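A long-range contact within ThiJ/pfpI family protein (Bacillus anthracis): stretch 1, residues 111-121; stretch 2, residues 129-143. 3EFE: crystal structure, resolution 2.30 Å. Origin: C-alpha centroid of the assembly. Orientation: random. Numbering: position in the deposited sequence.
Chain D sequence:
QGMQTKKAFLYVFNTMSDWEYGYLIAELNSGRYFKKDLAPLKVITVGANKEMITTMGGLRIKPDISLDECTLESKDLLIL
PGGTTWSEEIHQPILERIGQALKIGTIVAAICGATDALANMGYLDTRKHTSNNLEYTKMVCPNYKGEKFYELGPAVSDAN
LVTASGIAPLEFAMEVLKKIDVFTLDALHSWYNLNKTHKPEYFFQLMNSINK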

# COMPACT_ATOMS: atom_id res chain seq x y z
N ILE D 111 -4.93 12.52 0.22
CA ILE D 111 -3.94 12.13 -0.79
C ILE D 111 -4.75 12.00 -2.08
O ILE D 111 -5.89 11.55 -2.08
CB ILE D 111 -3.12 10.85 -0.42
CG1 ILE D 111 -2.08 10.55 -1.47
CG2 ILE D 111 -4.06 9.55 -0.12
CD1 ILE D 111 -0.92 9.79 -0.99
N CYS D 112 -4.19 12.53 -3.15
CA CYS D 112 -4.59 12.23 -4.49
C CYS D 112 -5.96 12.84 -4.79
O CYS D 112 -6.13 14.00 -4.55
CB CYS D 112 -4.48 10.73 -4.74
SG CYS D 112 -4.71 10.24 -6.54
N GLY D 113 -6.93 12.10 -5.27
CA GLY D 113 -8.24 12.70 -5.55
C GLY D 113 -8.97 13.23 -4.33
O GLY D 113 -9.85 14.03 -4.48
N ALA D 114 -8.62 12.77 -3.10
CA ALA D 114 -9.23 13.40 -1.89
C ALA D 114 -8.87 14.92 -1.77
O ALA D 114 -9.62 15.72 -1.29
CB ALA D 114 -8.90 12.62 -0.65
N THR D 115 -7.68 15.25 -2.20
CA THR D 115 -7.16 16.62 -2.34
C THR D 115 -8.03 17.56 -3.19
O THR D 115 -8.33 18.70 -2.78
CB THR D 115 -5.79 16.41 -2.97
OG1 THR D 115 -4.78 16.40 -1.95
CG2 THR D 115 -5.52 17.27 -3.95
N ASP D 116 -8.47 17.06 -4.34
CA ASP D 116 -9.50 17.69 -5.14
C ASP D 116 -10.89 17.75 -4.47
O ASP D 116 -11.58 18.77 -4.60
CB ASP D 116 -9.56 17.03 -6.53
CG ASP D 116 -8.33 17.39 -7.37
OD1 ASP D 116 -7.62 18.34 -6.95
OD2 ASP D 116 -8.09 16.80 -8.45
N ALA D 117 -11.31 16.74 -3.70
CA ALA D 117 -12.58 16.89 -2.92
C ALA D 117 -12.56 18.14 -2.02
O ALA D 117 -13.52 18.94 -1.98
CB ALA D 117 -12.85 15.69 -2.10
N LEU D 118 -11.43 18.31 -1.34
CA LEU D 118 -11.21 19.39 -0.42
C LEU D 118 -11.05 20.71 -1.13
O LEU D 118 -11.57 21.73 -0.68
CB LEU D 118 -9.92 19.13 0.39
CG LEU D 118 -9.96 18.43 1.75
CD1 LEU D 118 -10.92 17.30 1.82
CD2 LEU D 118 -8.59 17.93 2.10
N ALA D 119 -10.24 20.73 -2.18
CA ALA D 119 -10.11 21.92 -3.03
C ALA D 119 -11.48 22.45 -3.48
O ALA D 119 -11.76 23.64 -3.40
CB ALA D 119 -9.23 21.61 -4.22
N ASN D 120 -12.36 21.57 -3.92
CA ASN D 120 -13.69 22.03 -4.29
C ASN D 120 -14.67 22.45 -3.19
O ASN D 120 -15.78 22.89 -3.49
CB ASN D 120 -14.39 21.01 -5.17
CG ASN D 120 -15.42 21.68 -6.16
OD1 ASN D 120 -16.52 21.18 -6.35
ND2 ASN D 120 -15.01 22.78 -6.78
N MET D 121 -14.29 22.33 -1.92
CA MET D 121 -15.18 22.76 -0.81
C MET D 121 -14.71 24.09 -0.20
O MET D 121 -15.34 24.65 0.72
CB MET D 121 -15.29 21.65 0.24
CG MET D 121 -15.95 20.46 -0.26
SD MET D 121 -17.71 20.46 -0.02
CE MET D 121 -18.06 19.46 -1.43
N HIS D 129 -0.80 23.63 0.13
CA HIS D 129 -1.27 22.33 -0.28
C HIS D 129 -0.64 21.96 -1.60
O HIS D 129 -0.10 22.81 -2.33
CB HIS D 129 -2.76 22.33 -0.43
CG HIS D 129 -3.26 23.33 -1.42
ND1 HIS D 129 -3.46 23.02 -2.75
CD2 HIS D 129 -3.55 24.65 -1.28
CE1 HIS D 129 -3.89 24.10 -3.38
NE2 HIS D 129 -3.95 25.10 -2.51
N THR D 130 -0.69 20.67 -1.89
CA THR D 130 -0.41 20.17 -3.21
C THR D 130 -1.57 19.26 -3.71
O THR D 130 -2.60 19.11 -3.06
CB THR D 130 0.97 19.53 -3.22
OG1 THR D 130 1.43 19.45 -4.55
CG2 THR D 130 0.99 18.14 -2.54
N SER D 131 -1.43 18.74 -4.90
CA SER D 131 -2.41 17.82 -5.51
C SER D 131 -1.66 17.10 -6.59
O SER D 131 -0.50 17.33 -6.77
CB SER D 131 -3.65 18.53 -6.06
OG SER D 131 -3.41 19.30 -7.23
N ASN D 132 -2.32 16.21 -7.30
CA ASN D 132 -1.68 15.57 -8.43
C ASN D 132 -1.19 16.55 -9.47
O ASN D 132 -0.11 16.40 -9.97
CB ASN D 132 -2.62 14.51 -9.03
CG ASN D 132 -2.76 13.30 -8.11
OD1 ASN D 132 -1.79 12.89 -7.46
ND2 ASN D 132 -3.98 12.69 -8.08
N ASN D 133 -2.00 17.54 -9.79
CA ASN D 133 -1.69 18.49 -10.86
C ASN D 133 -2.56 19.74 -10.67
O ASN D 133 -3.81 19.63 -10.60
CB ASN D 133 -2.01 17.84 -12.23
CG ASN D 133 -1.76 18.79 -13.39
OD1 ASN D 133 -2.70 19.36 -13.96
ND2 ASN D 133 -0.46 18.98 -13.73
N LEU D 134 -1.92 20.89 -10.59
CA LEU D 134 -2.62 22.16 -10.48
C LEU D 134 -3.68 22.41 -11.58
O LEU D 134 -4.86 22.70 -11.27
CB LEU D 134 -1.60 23.26 -10.58
CG LEU D 134 -2.10 24.70 -10.43
CD1 LEU D 134 -2.96 24.85 -9.14
CD2 LEU D 134 -0.86 25.50 -10.41
N GLU D 135 -3.29 22.21 -12.85
CA GLU D 135 -4.22 22.48 -13.97
C GLU D 135 -5.43 21.62 -13.95
O GLU D 135 -6.53 22.10 -14.19
CB GLU D 135 -3.49 22.51 -15.32
CG GLU D 135 -2.40 23.63 -15.28
CD GLU D 135 -3.01 25.06 -15.03
OE1 GLU D 135 -2.28 25.94 -14.51
OE2 GLU D 135 -4.23 25.31 -15.39
N TYR D 136 -5.26 20.35 -13.59
CA TYR D 136 -6.38 19.47 -13.52
C TYR D 136 -7.24 19.86 -12.33
O TYR D 136 -8.44 19.83 -12.43
CB TYR D 136 -5.89 18.01 -13.48
CG TYR D 136 -7.01 17.00 -13.51
CD1 TYR D 136 -7.78 16.79 -14.66
CD2 TYR D 136 -7.35 16.26 -12.36
CE1 TYR D 136 -8.85 15.86 -14.67
CE2 TYR D 136 -8.39 15.34 -12.35
CZ TYR D 136 -9.13 15.12 -13.51
OH TYR D 136 -10.18 14.22 -13.47
N THR D 137 -6.63 20.26 -11.21
CA THR D 137 -7.41 20.59 -10.03
C THR D 137 -8.26 21.82 -10.35
O THR D 137 -9.41 21.85 -9.98
CB THR D 137 -6.49 20.90 -8.76
OG1 THR D 137 -5.71 19.75 -8.40
CG2 THR D 137 -7.29 21.39 -7.55
N LYS D 138 -7.69 22.84 -11.02
CA LYS D 138 -8.48 24.00 -11.37
C LYS D 138 -9.64 23.62 -12.31
O LYS D 138 -10.76 23.98 -12.03
CB LYS D 138 -7.64 25.13 -12.01
CG LYS D 138 -6.38 25.39 -11.27
CD LYS D 138 -5.87 26.75 -11.52
CE LYS D 138 -4.98 26.79 -12.73
NZ LYS D 138 -4.91 28.12 -13.35
N MET D 139 -9.40 22.84 -13.37
CA MET D 139 -10.48 22.46 -14.28
C MET D 139 -11.57 21.79 -13.53
O MET D 139 -12.75 22.00 -13.80
CB MET D 139 -10.03 21.50 -15.36
CG MET D 139 -11.27 20.84 -16.20
SD MET D 139 -10.58 19.67 -17.31
CE MET D 139 -10.13 18.35 -16.34
N VAL D 140 -11.20 20.91 -12.56
CA VAL D 140 -12.14 19.93 -12.00
C VAL D 140 -12.84 20.47 -10.73
O VAL D 140 -13.85 19.89 -10.32
CB VAL D 140 -11.37 18.56 -11.90
CG1 VAL D 140 -12.12 17.51 -11.27
CG2 VAL D 140 -10.88 18.18 -13.25
N CYS D 141 -12.30 21.61 -10.23
CA CYS D 141 -12.79 22.26 -9.01
C CYS D 141 -13.16 23.76 -9.21
O CYS D 141 -12.34 24.67 -8.93
CB CYS D 141 -11.73 22.18 -7.91
SG CYS D 141 -11.15 20.52 -7.58
N PRO D 142 -14.40 24.02 -9.68
CA PRO D 142 -14.97 25.37 -9.84
C PRO D 142 -14.82 26.32 -8.62
O PRO D 142 -14.51 27.52 -8.82
CB PRO D 142 -16.47 25.12 -10.09
CG PRO D 142 -16.69 23.65 -10.07
CD PRO D 142 -15.34 22.98 -10.14
N ASN D 143 -15.10 25.83 -7.40
CA ASN D 143 -15.06 26.67 -6.20
C ASN D 143 -13.68 26.70 -5.48
O ASN D 143 -13.60 27.06 -4.30
CB ASN D 143 -16.28 26.53 -5.21
CG ASN D 143 -17.09 25.22 -5.34
OD1 ASN D 143 -16.56 24.16 -5.66
ND2 ASN D 143 -18.39 25.28 -4.99
O HOH W 1 -5.39 15.30 -7.26
O HOH W 2 -5.44 17.05 -9.63

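Two helices that meet at an angle are often held together with the help of their flanking loops, with polar residues toward both ends of the contact and small side chains between, and this pair from a ThiJ/PfpI family protein is a compact example. The clearest polar contact lies near the N-terminal side of the first helix. Asn132 ND2 donates a hydrogen bond to Cys112 SG, 3.0 Å away and nearly straight, with an N-H...S angle of 169°. Cys112 has its CA-to-CB bond directed away from the second stretch, yet its t rotamer leaves the sulfur within reach of the amide, while Asn132, in the m rotamer, brings its end nearer than its sideways CA-to-CB bond would suggest.

A second polar centre forms one helical turn along, where Asp116, 79 Å² of it covered, also reaches across from a sideways CA-to-CB bond. Asp116 OD1 and Thr137 OG1 stand 2.8 Å apart, within a cluster where Thr137 OG1 also lies 2.6 Å from Ser131 OG and 2.9 Å from Asn133 O; which of these contacts holds the threonine proton is left open. A short, branched hydroxyl side chain suits this place, because Thr137 has OG1 beside the carboxylate while its methyl CG2 also reaches Ala119 CB at 3.9 Å.

Water extends the role of Asp116. Water 2 lies 2.9 Å from Asp116 OD2 and 3.2 Å from Asn133 O and can donate to either, next to the start of the second helix. Water 1 accepts from Asn132 N at 3.2 Å and makes a weak contact with Asp116 OD2 at 3.3 Å. The helix start is itself capped: Asn133, at the N-cap, accepts through OD1 from Tyr136 N at 2.8 Å, satisfying an amide that has no preceding helical turn to supply a carbonyl.

Beyond these groups the contact becomes one of close packing. The helix axes approach to 10.0 Å, with 46° between their N-to-C directions. Thr115 points toward the second stretch, and its CG2 comes unusually close to Ser131 CB, at 3.1 Å, with chi1 at -96°; its buried OG1 finds no partner in the model. Ala119 and Cys141 also point toward each other's stretch, and the single methyl of Ala119, CB, rests 4.0 Å from Cys141 SG, a fit for a small side chain. The same sulfur, Cys141 SG, lies 3.5 Å from Asp116 O. Here the backbones draw closest, with the CA atoms of Asn120 and Cys141 only 4.8 Å apart. Asn120, the most covered residue at 91 Å², swings its end nearer than its sideways CA-to-CB bond to meet Cys141, Pro142 and Asn143. Altogether the two stretches bury 571 Å², counting both sides.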